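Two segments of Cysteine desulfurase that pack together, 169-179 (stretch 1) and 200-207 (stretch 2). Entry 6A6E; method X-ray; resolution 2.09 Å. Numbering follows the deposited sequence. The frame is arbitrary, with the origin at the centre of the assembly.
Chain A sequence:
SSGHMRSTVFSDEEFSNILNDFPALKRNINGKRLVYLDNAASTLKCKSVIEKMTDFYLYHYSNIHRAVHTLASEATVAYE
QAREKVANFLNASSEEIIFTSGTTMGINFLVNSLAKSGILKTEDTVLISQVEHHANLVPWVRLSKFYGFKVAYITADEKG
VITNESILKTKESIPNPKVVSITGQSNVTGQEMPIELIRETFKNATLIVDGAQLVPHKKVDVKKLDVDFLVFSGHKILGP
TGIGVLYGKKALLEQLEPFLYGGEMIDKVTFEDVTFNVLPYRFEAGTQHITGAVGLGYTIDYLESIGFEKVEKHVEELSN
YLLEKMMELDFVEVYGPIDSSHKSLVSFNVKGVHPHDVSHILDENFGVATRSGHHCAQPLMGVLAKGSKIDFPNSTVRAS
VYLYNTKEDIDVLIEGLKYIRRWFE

Stretch 1, residues 169-179: KTKESIPNPKV
Stretch 2, residues 200-207: ETFKNATL

Two chain segments that each leave a helix and head for the same sheet often pack by a simple principle: side chains fill the space between the helix ends, and a backbone hydrogen bond takes over where the strands begin. Segments 169-179 and 200-207 of cysteine desulfurase illustrate it. Both run in the same direction, with CA atoms 7.0 Å apart at K171 and T201, 7.2 Å at N176 and N204, and 4.7 Å at V179 and T206.

The second segment starts in the last turn of a helix. E200 (phi/psi -74/-35, chi1 and chi2 both m) points away from its partner and forms a salt bridge with K203, whose NZ donates a hydrogen bond to E200 OE1 at 2.8 Å. T201 (-66/-38, chi1 m) still has helical torsions, and K171 exploits its carbonyl: K171 NZ donates to T201 O at 3.0 Å. The lysine chain, with chi values t, p, t, m, reaches the carbonyl while K171 CB stays 3.7 Å from T201 CG2.

F202 leaves the helix at -117/71, much as I174 does at -123/82 after I174 N has bonded to T170 O at 2.6 Å. With chi1 m and chi2 -74°, F202 has the largest area covered by the other segment of any residue here, 88 Å². P177 CG, on a ring of C-gamma endo pucker, lies 3.5 Å from F202 CD1; K171 CA is 3.9 Å from F202 CE1; and I174 O meets the ring edge, near its plane, 3.7 Å from F202 CE1.

A type I turn from F202 to A205 then redirects the chain. K203 (-68/-33, chi t, p, t, t) and N204 (-90/-1, chi1 m) occupy its central positions, and A205 N closes it on F202 O at 3.2 Å. N204 points toward the other segment, where N176 (chi1 t) brings OD1 to 4.0 Å from N204 CB. A205, extended at -83/152, places CB 3.4 Å from P177 O.

At T206 (-73/114, chi1 m) the strands join in parallel. T206 N donates to K178 O at 3.0 Å and 165°, a nearly straight bond, while V179 CA (V179 at -136/138, chi1 t) approaches T206 O at 3.3 Å in a CA-H...O contact. V179 and T206 share one sheet face, with V179 CG2 4.1 Å from T206 CB. A water reinforces the junction, donating to K178 O at 2.5 Å and lying 2.6 Å from T206 OG1. L207 (-100/119, chi t, p) continues the strand, its CA-to-CB bond pointing away from the other segment.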

# COMPACT_ATOMS: atom_id res chain seq x y z
N LYS A 169 -37.61 -5.51 6.92
CA LYS A 169 -38.34 -4.22 6.76
C LYS A 169 -37.71 -3.23 5.76
O LYS A 169 -38.41 -2.56 4.96
CB LYS A 169 -38.49 -3.52 8.10
CG LYS A 169 -39.83 -3.83 8.76
CD LYS A 169 -40.44 -2.62 9.48
CE LYS A 169 -39.84 -2.39 10.87
NZ LYS A 169 -40.52 -1.28 11.59
N THR A 170 -36.39 -3.13 5.78
CA THR A 170 -35.73 -2.27 4.78
C THR A 170 -36.08 -2.63 3.34
O THR A 170 -36.24 -1.76 2.50
CB THR A 170 -34.22 -2.32 4.93
OG1 THR A 170 -33.88 -1.96 6.28
CG2 THR A 170 -33.54 -1.38 3.89
N LYS A 171 -36.20 -3.91 3.06
CA LYS A 171 -36.53 -4.41 1.70
C LYS A 171 -37.89 -3.95 1.20
O LYS A 171 -38.07 -3.80 0.01
CB LYS A 171 -36.47 -5.95 1.67
CG LYS A 171 -37.20 -6.68 0.54
CD LYS A 171 -36.55 -6.61 -0.83
CE LYS A 171 -37.14 -7.69 -1.75
NZ LYS A 171 -36.85 -9.07 -1.24
N GLU A 172 -38.83 -3.73 2.10
CA GLU A 172 -40.13 -3.17 1.71
C GLU A 172 -39.97 -1.76 1.24
O GLU A 172 -40.48 -1.38 0.19
CB GLU A 172 -41.07 -3.18 2.90
CG GLU A 172 -41.34 -4.58 3.39
CD GLU A 172 -42.31 -4.59 4.56
OE1 GLU A 172 -42.70 -3.49 5.05
OE2 GLU A 172 -42.67 -5.71 4.97
N SER A 173 -39.21 -1.01 2.00
CA SER A 173 -38.92 0.40 1.75
C SER A 173 -37.88 0.71 0.61
O SER A 173 -38.01 1.67 -0.18
CB SER A 173 -38.42 0.91 3.08
OG SER A 173 -38.28 2.28 3.02
N ILE A 174 -36.83 -0.11 0.52
CA ILE A 174 -35.82 0.03 -0.55
C ILE A 174 -35.80 -1.30 -1.26
O ILE A 174 -34.97 -2.15 -0.94
CB ILE A 174 -34.39 0.27 0.03
CG1 ILE A 174 -34.38 1.39 1.08
CG2 ILE A 174 -33.38 0.51 -1.10
CD1 ILE A 174 -34.42 2.79 0.51
N PRO A 175 -36.73 -1.53 -2.19
CA PRO A 175 -36.84 -2.94 -2.67
C PRO A 175 -35.79 -3.43 -3.65
O PRO A 175 -35.52 -4.63 -3.67
CB PRO A 175 -38.19 -2.93 -3.38
CG PRO A 175 -38.42 -1.49 -3.71
CD PRO A 175 -37.90 -0.74 -2.55
N ASN A 176 -35.22 -2.53 -4.44
CA ASN A 176 -34.29 -2.92 -5.52
C ASN A 176 -32.98 -2.09 -5.50
O ASN A 176 -32.64 -1.40 -6.45
CB ASN A 176 -35.04 -2.76 -6.87
CG ASN A 176 -34.31 -3.42 -8.03
OD1 ASN A 176 -33.60 -4.44 -7.91
ND2 ASN A 176 -34.50 -2.82 -9.21
N PRO A 177 -32.22 -2.18 -4.40
CA PRO A 177 -30.94 -1.47 -4.42
C PRO A 177 -29.97 -2.01 -5.46
O PRO A 177 -29.85 -3.22 -5.64
CB PRO A 177 -30.40 -1.66 -2.99
CG PRO A 177 -31.08 -2.86 -2.44
CD PRO A 177 -32.46 -2.85 -3.12
N LYS A 178 -29.27 -1.12 -6.15
CA LYS A 178 -28.30 -1.54 -7.13
C LYS A 178 -27.08 -2.19 -6.43
O LYS A 178 -26.54 -3.21 -6.90
CB LYS A 178 -27.89 -0.36 -8.04
CG LYS A 178 -27.05 -0.78 -9.23
CD LYS A 178 -27.83 -1.74 -10.15
CE LYS A 178 -27.54 -1.56 -11.62
NZ LYS A 178 -27.93 -0.18 -12.03
N VAL A 179 -26.71 -1.65 -5.27
CA VAL A 179 -25.56 -2.15 -4.48
C VAL A 179 -25.96 -2.20 -3.00
O VAL A 179 -26.64 -1.29 -2.52
CB VAL A 179 -24.32 -1.22 -4.64
CG1 VAL A 179 -23.16 -1.62 -3.74
CG2 VAL A 179 -23.89 -1.28 -6.07
N GLU A 200 -29.97 -13.24 0.24
CA GLU A 200 -31.34 -13.64 -0.30
C GLU A 200 -32.35 -12.55 -0.28
O GLU A 200 -33.17 -12.46 -1.22
CB GLU A 200 -31.91 -14.88 0.39
CG GLU A 200 -30.96 -16.06 0.50
CD GLU A 200 -30.35 -16.48 -0.83
OE1 GLU A 200 -30.93 -16.14 -1.89
OE2 GLU A 200 -29.28 -17.16 -0.80
N THR A 201 -32.30 -11.67 0.73
CA THR A 201 -33.24 -10.56 0.75
C THR A 201 -32.99 -9.58 -0.40
O THR A 201 -33.91 -9.01 -0.95
CB THR A 201 -33.10 -9.82 2.10
OG1 THR A 201 -33.27 -10.77 3.15
CG2 THR A 201 -34.06 -8.68 2.22
N PHE A 202 -31.73 -9.34 -0.75
CA PHE A 202 -31.42 -8.40 -1.83
C PHE A 202 -30.74 -9.18 -2.93
O PHE A 202 -29.51 -9.07 -3.20
CB PHE A 202 -30.56 -7.25 -1.31
CG PHE A 202 -31.23 -6.46 -0.22
CD1 PHE A 202 -32.25 -5.59 -0.52
CD2 PHE A 202 -30.90 -6.64 1.09
CE1 PHE A 202 -32.87 -4.89 0.47
CE2 PHE A 202 -31.53 -5.96 2.09
CZ PHE A 202 -32.51 -5.07 1.77
N LYS A 203 -31.57 -9.99 -3.56
CA LYS A 203 -31.10 -11.04 -4.45
C LYS A 203 -30.47 -10.49 -5.73
O LYS A 203 -29.52 -11.07 -6.23
CB LYS A 203 -32.29 -11.95 -4.76
CG LYS A 203 -31.88 -13.19 -5.45
CD LYS A 203 -31.41 -14.25 -4.53
CE LYS A 203 -31.13 -15.44 -5.41
NZ LYS A 203 -30.40 -16.47 -4.65
N ASN A 204 -30.96 -9.36 -6.22
CA ASN A 204 -30.44 -8.70 -7.41
C ASN A 204 -29.35 -7.67 -7.18
O ASN A 204 -28.90 -7.08 -8.15
CB ASN A 204 -31.53 -7.91 -8.09
CG ASN A 204 -32.45 -8.78 -8.83
OD1 ASN A 204 -32.02 -9.47 -9.72
ND2 ASN A 204 -33.72 -8.81 -8.42
N ALA A 205 -28.95 -7.43 -5.94
CA ALA A 205 -27.96 -6.37 -5.67
C ALA A 205 -26.56 -6.90 -5.91
O ALA A 205 -26.33 -8.11 -5.85
CB ALA A 205 -28.13 -5.79 -4.28
N THR A 206 -25.65 -6.02 -6.26
CA THR A 206 -24.20 -6.30 -6.10
C THR A 206 -23.96 -6.20 -4.63
O THR A 206 -24.11 -5.12 -4.02
CB THR A 206 -23.33 -5.27 -6.84
OG1 THR A 206 -23.53 -5.44 -8.23
CG2 THR A 206 -21.82 -5.49 -6.60
N LEU A 207 -23.61 -7.33 -4.04
CA LEU A 207 -23.34 -7.42 -2.61
C LEU A 207 -21.81 -7.40 -2.24
O LEU A 207 -21.03 -8.34 -2.56
CB LEU A 207 -24.03 -8.64 -2.02
CG LEU A 207 -23.81 -8.93 -0.53
CD1 LEU A 207 -24.26 -7.84 0.42
CD2 LEU A 207 -24.51 -10.23 -0.20
O HOH W 1 -25.77 -4.34 -8.98